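Local coordinates for protein 3-oxosteroid 1-dehydrogenase (Sterolibacterium denitrificans, PDB 7P18) that probably uses bound FAD to introduce a Δ1 double bond into 3-oxosteroids, passing the electrons to an acceptor, at residues Arg280-Thr288 with Leu316-Pro324; Gln354-Pro362 with Asp453-Asp464. One frame throughout, in Å; residues are numbered along the deposited sequence.

Contact 1: Arg280-Thr288 with Leu316-Pro324; sequences REQYLPKPT and LMDWAWWVP
The backbone oxygen of Arg280 accepts from the N-H groups of both Tyr283 and Leu284, closing helix 277-283 just where these two residues lie against Met317 and Asp318. No hydrogen bond links the segments. The chain leaves helical geometry at Leu284, and the carbonyl of Tyr283 receives a C-H...O contact from Asp318, CA to O 3.2 Å. Met317 sits in the type I turn from Leu316 to Trp319, and its slender, pliable chain can fold over the flat Tyr283 ring: bent at chi2 (-70°) and again at chi3, it lays its methyl over the middle of that ring. CE is 3.6 Å from the ring centroid, with SD farther out almost on the ring normal, a Met-aromatic contact. The CH2 of Gln282 (CG) lies over the opposite face. Leu284 drops one methyl onto the turn, CD2 to Met317 O 3.4 Å. Pro285, rigid and without an N-H, meets the six-membered ring of Trp322 obliquely, CG to CZ2 3.9 Å. Behind the joint, Arg280 NE donates to Thr288 OG1 at 2.8 Å, nearly in the guanidinium plane, while NH1 has a salt bridge to Asp495. The whole is a helix C-terminus packed on the turn leading into strand 320-326 of an antiparallel sheet, within a Rossmann-type FAD-binding protein; Trp321 of that strand meets Tyr536 of the steroid pocket.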
loop_
_atom_site.group_PDB
_atom_site.type_symbol
_atom_site.label_atom_id
_atom_site.label_comp_id
_atom_site.label_asym_id
_atom_site.label_seq_id
_atom_site.Cartn_x
_atom_site.Cartn_y
_atom_site.Cartn_z
ATOM N N ARG A 280 -13.466 12.997 -1.756
ATOM C CA ARG A 280 -12.739 13.156 -0.475
ATOM C C ARG A 280 -13.537 14.089 0.402
ATOM O O ARG A 280 -13.788 13.782 1.583
ATOM C CB ARG A 280 -11.310 13.675 -0.667
ATOM C CG ARG A 280 -10.391 12.787 -1.480
ATOM C CD ARG A 280 -8.967 13.385 -1.501
ATOM N NE ARG A 280 -8.318 13.307 -0.207
ATOM C CZ ARG A 280 -7.338 12.444 0.093
ATOM N NH1 ARG A 280 -6.884 11.601 -0.811
ATOM N NH2 ARG A 280 -6.825 12.425 1.307
ATOM N N GLU A 281 -13.925 15.253 -0.116
ATOM C CA GLU A 281 -14.667 16.202 0.754
ATOM C C GLU A 281 -16.042 15.651 1.139
ATOM O O GLU A 281 -16.520 15.966 2.257
ATOM C CB GLU A 281 -14.769 17.555 0.061
ATOM C CG GLU A 281 -13.429 18.223 0.140
ATOM C CD GLU A 281 -13.276 19.514 -0.600
ATOM O OE1 GLU A 281 -14.319 20.035 -1.021
ATOM O OE2 GLU A 281 -12.107 19.982 -0.719
ATOM N N GLN A 282 -16.658 14.870 0.262
ATOM C CA GLN A 282 -17.989 14.268 0.593
ATOM C C GLN A 282 -17.827 13.269 1.759
ATOM O O GLN A 282 -18.702 13.204 2.640
ATOM C CB GLN A 282 -18.566 13.636 -0.662
ATOM C CG GLN A 282 -19.940 12.992 -0.426
ATOM C CD GLN A 282 -20.567 12.479 -1.695
ATOM O OE1 GLN A 282 -20.006 12.578 -2.775
ATOM N NE2 GLN A 282 -21.718 11.854 -1.560
ATOM N N TYR A 283 -16.758 12.479 1.785
ATOM C CA TYR A 283 -16.732 11.249 2.616
ATOM C C TYR A 283 -15.669 11.284 3.717
ATOM O O TYR A 283 -15.968 10.787 4.833
ATOM C CB TYR A 283 -16.509 10.049 1.704
ATOM C CG TYR A 283 -17.675 9.711 0.807
ATOM C CD1 TYR A 283 -18.889 9.300 1.337
ATOM C CD2 TYR A 283 -17.562 9.783 -0.566
ATOM C CE1 TYR A 283 -19.947 8.947 0.509
ATOM C CE2 TYR A 283 -18.615 9.453 -1.411
ATOM C CZ TYR A 283 -19.809 9.024 -0.861
ATOM O OH TYR A 283 -20.857 8.718 -1.690
ATOM N N LEU A 284 -14.476 11.806 3.433
ATOM C CA LEU A 284 -13.295 11.713 4.344
ATOM C C LEU A 284 -13.261 12.840 5.360
ATOM O O LEU A 284 -13.888 13.891 5.184
ATOM C CB LEU A 284 -12.028 11.719 3.492
ATOM C CG LEU A 284 -11.864 10.553 2.522
ATOM C CD1 LEU A 284 -10.539 10.687 1.786
ATOM C CD2 LEU A 284 -11.952 9.187 3.217
ATOM N N PRO A 285 -12.550 12.661 6.493
ATOM C CA PRO A 285 -12.389 13.741 7.444
ATOM C C PRO A 285 -11.627 14.911 6.818
ATOM O O PRO A 285 -10.802 14.753 5.952
ATOM C CB PRO A 285 -11.666 13.149 8.660
ATOM C CG PRO A 285 -11.005 11.895 8.107
ATOM C CD PRO A 285 -11.933 11.415 6.987
ATOM N N LYS A 286 -12.045 16.124 7.201
ATOM C CA LYS A 286 -11.346 17.368 6.803
ATOM C C LYS A 286 -10.312 17.689 7.873
ATOM O O LYS A 286 -10.538 17.432 9.049
ATOM C CB LYS A 286 -12.358 18.512 6.618
ATOM C CG LYS A 286 -12.842 18.674 5.192
ATOM C CD LYS A 286 -13.609 17.496 4.630
ATOM C CE LYS A 286 -14.872 17.177 5.399
ATOM N NZ LYS A 286 -15.591 16.055 4.757
ATOM N N PRO A 287 -9.182 18.348 7.530
ATOM C CA PRO A 287 -8.880 18.728 6.155
ATOM C C PRO A 287 -8.439 17.532 5.318
ATOM O O PRO A 287 -7.850 16.626 5.853
ATOM C CB PRO A 287 -7.677 19.671 6.279
ATOM C CG PRO A 287 -7.059 19.301 7.604
ATOM C CD PRO A 287 -8.177 18.832 8.485
ATOM N N THR A 288 -8.681 17.599 4.019
ATOM C CA THR A 288 -8.410 16.499 3.070
ATOM C C THR A 288 -7.879 17.107 1.798
ATOM O O THR A 288 -8.387 18.146 1.383
ATOM C CB THR A 288 -9.639 15.611 2.872
ATOM O OG1 THR A 288 -9.270 14.372 2.248
ATOM C CG2 THR A 288 -10.723 16.268 2.046
ATOM N N LEU A 316 -17.661 2.175 5.249
ATOM C CA LEU A 316 -16.317 2.620 5.677
ATOM C C LEU A 316 -15.828 3.812 4.825
ATOM O O LEU A 316 -14.627 4.047 4.793
ATOM C CB LEU A 316 -15.380 1.408 5.611
ATOM C CG LEU A 316 -15.749 0.279 6.573
ATOM C CD1 LEU A 316 -14.903 -0.959 6.327
ATOM C CD2 LEU A 316 -15.612 0.777 7.995
ATOM N N MET A 317 -16.722 4.601 4.218
ATOM C CA MET A 317 -16.306 5.612 3.200
ATOM C C MET A 317 -15.525 6.756 3.872
ATOM O O MET A 317 -14.853 7.499 3.146
ATOM C CB MET A 317 -17.521 6.125 2.448
ATOM C CG MET A 317 -18.135 5.067 1.549
ATOM S SD MET A 317 -17.164 4.651 0.162
ATOM C CE MET A 317 -17.494 6.058 -0.918
ATOM N N ASP A 318 -15.610 6.868 5.182
ATOM C CA ASP A 318 -14.906 7.928 5.951
ATOM C C ASP A 318 -13.449 7.520 6.246
ATOM O O ASP A 318 -12.716 8.374 6.783
ATOM C CB ASP A 318 -15.713 8.324 7.190
ATOM C CG ASP A 318 -16.013 7.200 8.165
ATOM O OD1 ASP A 318 -16.143 6.065 7.742
ATOM O OD2 ASP A 318 -16.056 7.472 9.337
ATOM N N TRP A 319 -13.016 6.305 5.858
ATOM C CA TRP A 319 -11.645 5.811 6.152
ATOM C C TRP A 319 -10.782 5.776 4.887
ATOM O O TRP A 319 -11.257 5.379 3.799
ATOM C CB TRP A 319 -11.702 4.424 6.825
ATOM C CG TRP A 319 -11.898 4.550 8.302
ATOM C CD1 TRP A 319 -13.038 4.920 8.933
ATOM C CD2 TRP A 319 -10.898 4.486 9.321
ATOM N NE1 TRP A 319 -12.847 5.019 10.271
ATOM C CE2 TRP A 319 -11.543 4.743 10.547
ATOM C CE3 TRP A 319 -9.540 4.156 9.337
ATOM C CZ2 TRP A 319 -10.882 4.732 11.768
ATOM C CZ3 TRP A 319 -8.888 4.127 10.549
ATOM C CH2 TRP A 319 -9.541 4.408 11.741
ATOM N N ALA A 320 -9.506 6.128 5.032
ATOM C CA ALA A 320 -8.494 5.925 3.987
ATOM C C ALA A 320 -7.382 5.060 4.585
ATOM O O ALA A 320 -7.254 4.978 5.841
ATOM C CB ALA A 320 -7.960 7.240 3.444
ATOM N N TRP A 321 -6.587 4.491 3.710
ATOM C CA TRP A 321 -5.352 3.797 4.110
ATOM C C TRP A 321 -4.300 4.890 4.376
ATOM O O TRP A 321 -3.475 5.147 3.494
ATOM C CB TRP A 321 -4.921 2.794 3.053
ATOM C CG TRP A 321 -5.881 1.686 2.702
ATOM C CD1 TRP A 321 -6.521 1.511 1.516
ATOM C CD2 TRP A 321 -6.119 0.473 3.442
ATOM N NE1 TRP A 321 -7.183 0.303 1.483
ATOM C CE2 TRP A 321 -6.991 -0.328 2.676
ATOM C CE3 TRP A 321 -5.759 0.035 4.705
ATOM C CZ2 TRP A 321 -7.407 -1.588 3.101
ATOM C CZ3 TRP A 321 -6.178 -1.199 5.143
ATOM C CH2 TRP A 321 -6.998 -1.997 4.345
ATOM N N TRP A 322 -4.374 5.533 5.531
ATOM C CA TRP A 322 -3.511 6.718 5.831
ATOM C C TRP A 322 -2.035 6.304 5.757
ATOM O O TRP A 322 -1.665 5.135 6.104
ATOM C CB TRP A 322 -3.813 7.358 7.186
ATOM C CG TRP A 322 -5.255 7.629 7.456
ATOM C CD1 TRP A 322 -6.025 7.062 8.422
ATOM C CD2 TRP A 322 -6.094 8.587 6.767
ATOM N NE1 TRP A 322 -7.292 7.592 8.367
ATOM C CE2 TRP A 322 -7.375 8.483 7.335
ATOM C CE3 TRP A 322 -5.903 9.468 5.702
ATOM C CZ2 TRP A 322 -8.444 9.279 6.914
ATOM C CZ3 TRP A 322 -6.980 10.205 5.237
ATOM C CH2 TRP A 322 -8.228 10.129 5.861
ATOM N N VAL A 323 -1.194 7.228 5.304
ATOM C CA VAL A 323 0.278 7.173 5.524
ATOM C C VAL A 323 0.757 8.611 5.715
ATOM O O VAL A 323 0.359 9.490 4.949
ATOM C CB VAL A 323 1.008 6.428 4.393
ATOM C CG1 VAL A 323 0.979 7.119 3.037
ATOM C CG2 VAL A 323 2.440 6.072 4.756
ATOM N N PRO A 324 1.675 8.896 6.663
ATOM C CA PRO A 324 2.349 10.195 6.693
ATOM C C PRO A 324 3.100 10.331 5.369
ATOM O O PRO A 324 3.746 9.410 4.960
ATOM C CB PRO A 324 3.302 10.137 7.906
ATOM C CG PRO A 324 3.451 8.665 8.206
ATOM C CD PRO A 324 2.140 8.025 7.751
#

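Contact 2: Gln354-Pro362 with Asp453-Asp464; sequences QRFINEASP and DREFDKGGNVFD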
loop_
_atom_site.group_PDB
_atom_site.type_symbol
_atom_site.label_atom_id
_atom_site.label_comp_id
_atom_site.label_asym_id
_atom_site.label_seq_id
_atom_site.Cartn_x
_atom_site.Cartn_y
_atom_site.Cartn_z
ATOM N N GLN A 354 4.336 19.511 20.776
ATOM C CA GLN A 354 4.098 18.340 21.659
ATOM C C GLN A 354 4.011 17.077 20.798
ATOM O O GLN A 354 3.418 17.142 19.676
ATOM C CB GLN A 354 2.794 18.467 22.449
ATOM C CG GLN A 354 2.600 19.771 23.219
ATOM C CD GLN A 354 1.112 19.955 23.467
ATOM O OE1 GLN A 354 0.255 19.741 22.594
ATOM N NE2 GLN A 354 0.767 20.357 24.671
ATOM N N ARG A 355 4.495 15.954 21.327
ATOM C CA ARG A 355 4.268 14.617 20.719
ATOM C C ARG A 355 2.825 14.182 20.961
ATOM O O ARG A 355 2.256 14.552 22.010
ATOM C CB ARG A 355 5.265 13.587 21.265
ATOM C CG ARG A 355 6.697 13.846 20.824
ATOM C CD ARG A 355 7.656 12.865 21.490
ATOM N NE ARG A 355 7.393 11.484 21.098
ATOM C CZ ARG A 355 7.199 10.457 21.926
ATOM N NH1 ARG A 355 7.238 10.617 23.238
ATOM N NH2 ARG A 355 6.950 9.251 21.428
ATOM N N PHE A 356 2.244 13.372 20.060
ATOM C CA PHE A 356 0.831 12.907 20.208
ATOM C C PHE A 356 0.666 11.451 19.775
ATOM O O PHE A 356 -0.469 10.888 19.973
ATOM C CB PHE A 356 -0.137 13.792 19.427
ATOM C CG PHE A 356 0.134 13.928 17.960
ATOM C CD1 PHE A 356 -0.408 13.045 17.063
ATOM C CD2 PHE A 356 0.961 14.932 17.475
ATOM C CE1 PHE A 356 -0.132 13.157 15.714
ATOM C CE2 PHE A 356 1.260 15.035 16.133
ATOM C CZ PHE A 356 0.708 14.137 15.242
ATOM N N ILE A 357 1.726 10.861 19.208
ATOM C CA ILE A 357 1.687 9.500 18.616
ATOM C C ILE A 357 3.048 8.831 18.780
ATOM O O ILE A 357 4.079 9.472 18.520
ATOM C CB ILE A 357 1.241 9.549 17.143
ATOM C CG1 ILE A 357 1.034 8.157 16.538
ATOM C CG2 ILE A 357 2.165 10.396 16.251
ATOM C CD1 ILE A 357 -0.054 7.326 17.179
ATOM N N ASN A 358 3.012 7.526 19.079
ATOM C CA ASN A 358 4.156 6.610 18.859
ATOM C C ASN A 358 4.674 6.822 17.443
ATOM O O ASN A 358 3.952 6.488 16.482
ATOM C CB ASN A 358 3.789 5.154 19.166
ATOM C CG ASN A 358 4.914 4.172 18.878
ATOM O OD1 ASN A 358 6.025 4.558 18.535
ATOM N ND2 ASN A 358 4.625 2.886 19.034
ATOM N N GLU A 359 5.904 7.323 17.267
ATOM C CA GLU A 359 6.430 7.583 15.905
ATOM C C GLU A 359 6.542 6.283 15.104
ATOM O O GLU A 359 6.463 6.347 13.893
ATOM C CB GLU A 359 7.805 8.245 15.903
ATOM C CG GLU A 359 7.786 9.695 16.371
ATOM C CD GLU A 359 7.680 9.955 17.853
ATOM O OE1 GLU A 359 7.788 8.978 18.659
ATOM O OE2 GLU A 359 7.452 11.122 18.202
ATOM N N ALA A 360 6.751 5.142 15.772
ATOM C CA ALA A 360 6.793 3.811 15.153
ATOM C C ALA A 360 5.382 3.233 14.937
ATOM O O ALA A 360 5.312 2.104 14.494
ATOM C CB ALA A 360 7.617 2.870 16.014
ATOM N N SER A 361 4.301 3.934 15.280
ATOM C CA SER A 361 2.918 3.429 15.029
ATOM C C SER A 361 2.846 2.890 13.595
ATOM O O SER A 361 3.359 3.497 12.661
ATOM C CB SER A 361 1.880 4.489 15.269
ATOM O OG SER A 361 0.601 4.076 14.777
ATOM N N PRO A 362 2.112 1.786 13.343
ATOM C CA PRO A 362 1.696 1.475 11.981
ATOM C C PRO A 362 1.095 2.734 11.332
ATOM O O PRO A 362 0.455 3.519 12.040
ATOM C CB PRO A 362 0.628 0.380 12.151
ATOM C CG PRO A 362 1.039 -0.285 13.468
ATOM C CD PRO A 362 1.540 0.859 14.340
ATOM N N ASP A 453 10.086 5.158 26.359
ATOM C CA ASP A 453 9.244 6.311 25.982
ATOM C C ASP A 453 8.041 6.272 26.916
ATOM O O ASP A 453 7.133 5.431 26.702
ATOM C CB ASP A 453 8.906 6.225 24.494
ATOM C CG ASP A 453 7.765 7.133 24.075
ATOM O OD1 ASP A 453 7.367 8.021 24.878
ATOM O OD2 ASP A 453 7.245 6.926 22.953
ATOM N N ARG A 454 8.044 7.138 27.922
ATOM C CA ARG A 454 7.049 7.090 29.021
ATOM C C ARG A 454 5.676 7.559 28.536
ATOM O O ARG A 454 4.721 7.292 29.247
ATOM C CB ARG A 454 7.492 7.959 30.198
ATOM C CG ARG A 454 8.781 7.494 30.855
ATOM C CD ARG A 454 8.663 6.143 31.556
ATOM N NE ARG A 454 9.953 5.706 32.089
ATOM C CZ ARG A 454 10.224 4.507 32.593
ATOM N NH1 ARG A 454 9.298 3.563 32.639
ATOM N NH2 ARG A 454 11.449 4.236 33.016
ATOM N N GLU A 455 5.568 8.222 27.376
ATOM C CA GLU A 455 4.273 8.747 26.873
ATOM C C GLU A 455 3.650 7.807 25.842
ATOM O O GLU A 455 2.464 7.517 25.958
ATOM C CB GLU A 455 4.468 10.166 26.340
ATOM C CG GLU A 455 4.684 11.157 27.477
ATOM C CD GLU A 455 5.121 12.523 27.002
ATOM O OE1 GLU A 455 4.271 13.251 26.473
ATOM O OE2 GLU A 455 6.324 12.831 27.118
ATOM N N PHE A 456 4.384 7.363 24.833
ATOM C CA PHE A 456 3.789 6.538 23.740
ATOM C C PHE A 456 4.499 5.186 23.532
ATOM O O PHE A 456 4.127 4.497 22.554
ATOM C CB PHE A 456 3.735 7.381 22.472
ATOM C CG PHE A 456 2.934 8.647 22.652
ATOM C CD1 PHE A 456 1.561 8.583 22.831
ATOM C CD2 PHE A 456 3.561 9.881 22.732
ATOM C CE1 PHE A 456 0.825 9.738 23.046
ATOM C CE2 PHE A 456 2.834 11.041 22.943
ATOM C CZ PHE A 456 1.459 10.967 23.072
ATOM N N ASP A 457 5.460 4.815 24.376
ATOM C CA ASP A 457 6.111 3.484 24.376
ATOM C C ASP A 457 6.694 3.130 23.003
ATOM O O ASP A 457 6.698 1.923 22.641
ATOM C CB ASP A 457 5.140 2.409 24.892
ATOM C CG ASP A 457 5.854 1.133 25.334
ATOM O OD1 ASP A 457 6.996 1.240 25.858
ATOM O OD2 ASP A 457 5.288 0.047 25.118
ATOM N N LYS A 458 7.293 4.094 22.270
ATOM C CA LYS A 458 8.012 3.757 21.012
ATOM C C LYS A 458 9.056 2.665 21.308
ATOM O O LYS A 458 9.766 2.786 22.332
ATOM C CB LYS A 458 8.706 4.950 20.380
ATOM C CG LYS A 458 9.236 4.666 18.994
ATOM C CD LYS A 458 10.086 5.799 18.438
ATOM C CE LYS A 458 10.498 5.509 17.028
ATOM N NZ LYS A 458 11.585 6.381 16.548
ATOM N N GLY A 459 9.088 1.605 20.481
ATOM C CA GLY A 459 10.054 0.495 20.606
ATOM C C GLY A 459 9.628 -0.528 21.653
ATOM O O GLY A 459 10.447 -1.437 21.948
ATOM N N GLY A 460 8.404 -0.447 22.174
ATOM C CA GLY A 460 7.911 -1.336 23.249
ATOM C C GLY A 460 7.440 -2.705 22.767
ATOM O O GLY A 460 6.955 -3.501 23.598
ATOM N N ASN A 461 7.524 -3.014 21.486
ATOM C CA ASN A 461 7.110 -4.328 20.952
ATOM C C ASN A 461 7.943 -4.649 19.721
ATOM O O ASN A 461 8.595 -3.737 19.217
ATOM C CB ASN A 461 5.611 -4.327 20.650
ATOM C CG ASN A 461 5.280 -3.409 19.503
ATOM O OD1 ASN A 461 5.569 -3.719 18.341
ATOM N ND2 ASN A 461 4.725 -2.265 19.826
ATOM N N VAL A 462 7.879 -5.897 19.225
ATOM C CA VAL A 462 8.766 -6.394 18.131
ATOM C C VAL A 462 8.418 -5.733 16.800
ATOM O O VAL A 462 9.303 -5.644 15.965
ATOM C CB VAL A 462 8.767 -7.926 18.022
ATOM C CG1 VAL A 462 9.351 -8.520 19.290
ATOM C CG2 VAL A 462 7.390 -8.492 17.699
ATOM N N PHE A 463 7.182 -5.273 16.592
ATOM C CA PHE A 463 6.853 -4.568 15.331
ATOM C C PHE A 463 7.659 -3.267 15.282
ATOM O O PHE A 463 8.391 -3.029 14.298
ATOM C CB PHE A 463 5.351 -4.314 15.149
ATOM C CG PHE A 463 5.119 -3.335 14.042
ATOM C CD1 PHE A 463 5.290 -3.692 12.717
ATOM C CD2 PHE A 463 4.890 -2.008 14.341
ATOM C CE1 PHE A 463 5.151 -2.752 11.706
ATOM C CE2 PHE A 463 4.768 -1.072 13.328
ATOM C CZ PHE A 463 4.879 -1.449 12.020
ATOM N N ASP A 464 7.536 -2.433 16.304
ATOM C CA ASP A 464 8.272 -1.141 16.384
ATOM C C ASP A 464 9.767 -1.384 16.137
ATOM O O ASP A 464 10.382 -0.701 15.296
ATOM C CB ASP A 464 8.126 -0.473 17.744
ATOM C CG ASP A 464 6.773 0.118 18.075
ATOM O OD1 ASP A 464 5.795 -0.314 17.475
ATOM O OD2 ASP A 464 6.728 0.902 19.023
HETATM O O HOH W 1 7.425 13.133 24.795
#
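A bend at chi3 (63°) in the otherwise outstretched Arg355, and a chi1 of 165° that swings the Asp453 carboxylate away from its own backbone N, bring the end of the guanidinium, NH1 and NH2, onto the carboxylate. Each nitrogen takes one oxygen, NH2 to Asp453 OD2 at 2.8 Å, although they come from above the carboxylate plane, the groups being turned 59° apart. The same guanidinium grips Glu359 side-on through NE and NH2; the NE bond to OE2 is 2.9 Å and nearly straight, and both glutamate oxygens use their syn lone pairs. Water 1 takes a further N-H from NH1 and passes a bond to Glu455 OE2, which Tyr447 also holds. Arginine suits this place because its five N-H bonds fan out in one plane. Over one guanidinium face comes the edge of Phe456, its ring almost perpendicular, while that ring's own face lies on the Phe356-Ile357 peptide, CZ to Phe356 C 3.4 Å. Farther along, Asn358 works in both directions: OD1 accepts from Ala360 N in an Asx turn, and ND2 donates to Asp464 OD2 at 2.9 Å. That oxygen also receives Gly459 N, and Ala360's small methyl packs against the carboxylate carbon, CB to CG 3.5 Å. The Phe463 side chain, about 7 Å from the bound steroid, offers its ring edge to Ala360 O and touches Pro362. Asp453 also accepts backbone N-H groups from Glu455, Phe456 and Lys458; the shared arginine probably favours the charged form of both acids, these N-H groups that of Asp453, and the bonds tie loop 453-461 to 354-362.

How the contacts relate
Contact 1 closes before contact 2 opens along the chain; their centres lie 23 Å apart, and their nearest atoms, about 6 Å apart, do not touch. Both border the same antiparallel sheet: strand 320-326 is part of contact 1, while the loop 354-362 follows strand 347-349. Helix 363-377 bridges them. Its Tyr371 meets Pro285 and Trp322, its Phe366 meets both Pro324 and Ile357, and Pro362 of contact 2 is its N-cap. The side chain of Ala320 in contact 1 is about 10 Å from FAD, and that of Phe463 in contact 2 about 7 Å from the steroid, so both contacts lie near the ligand-binding region and share helix 363-377 as a neighbour.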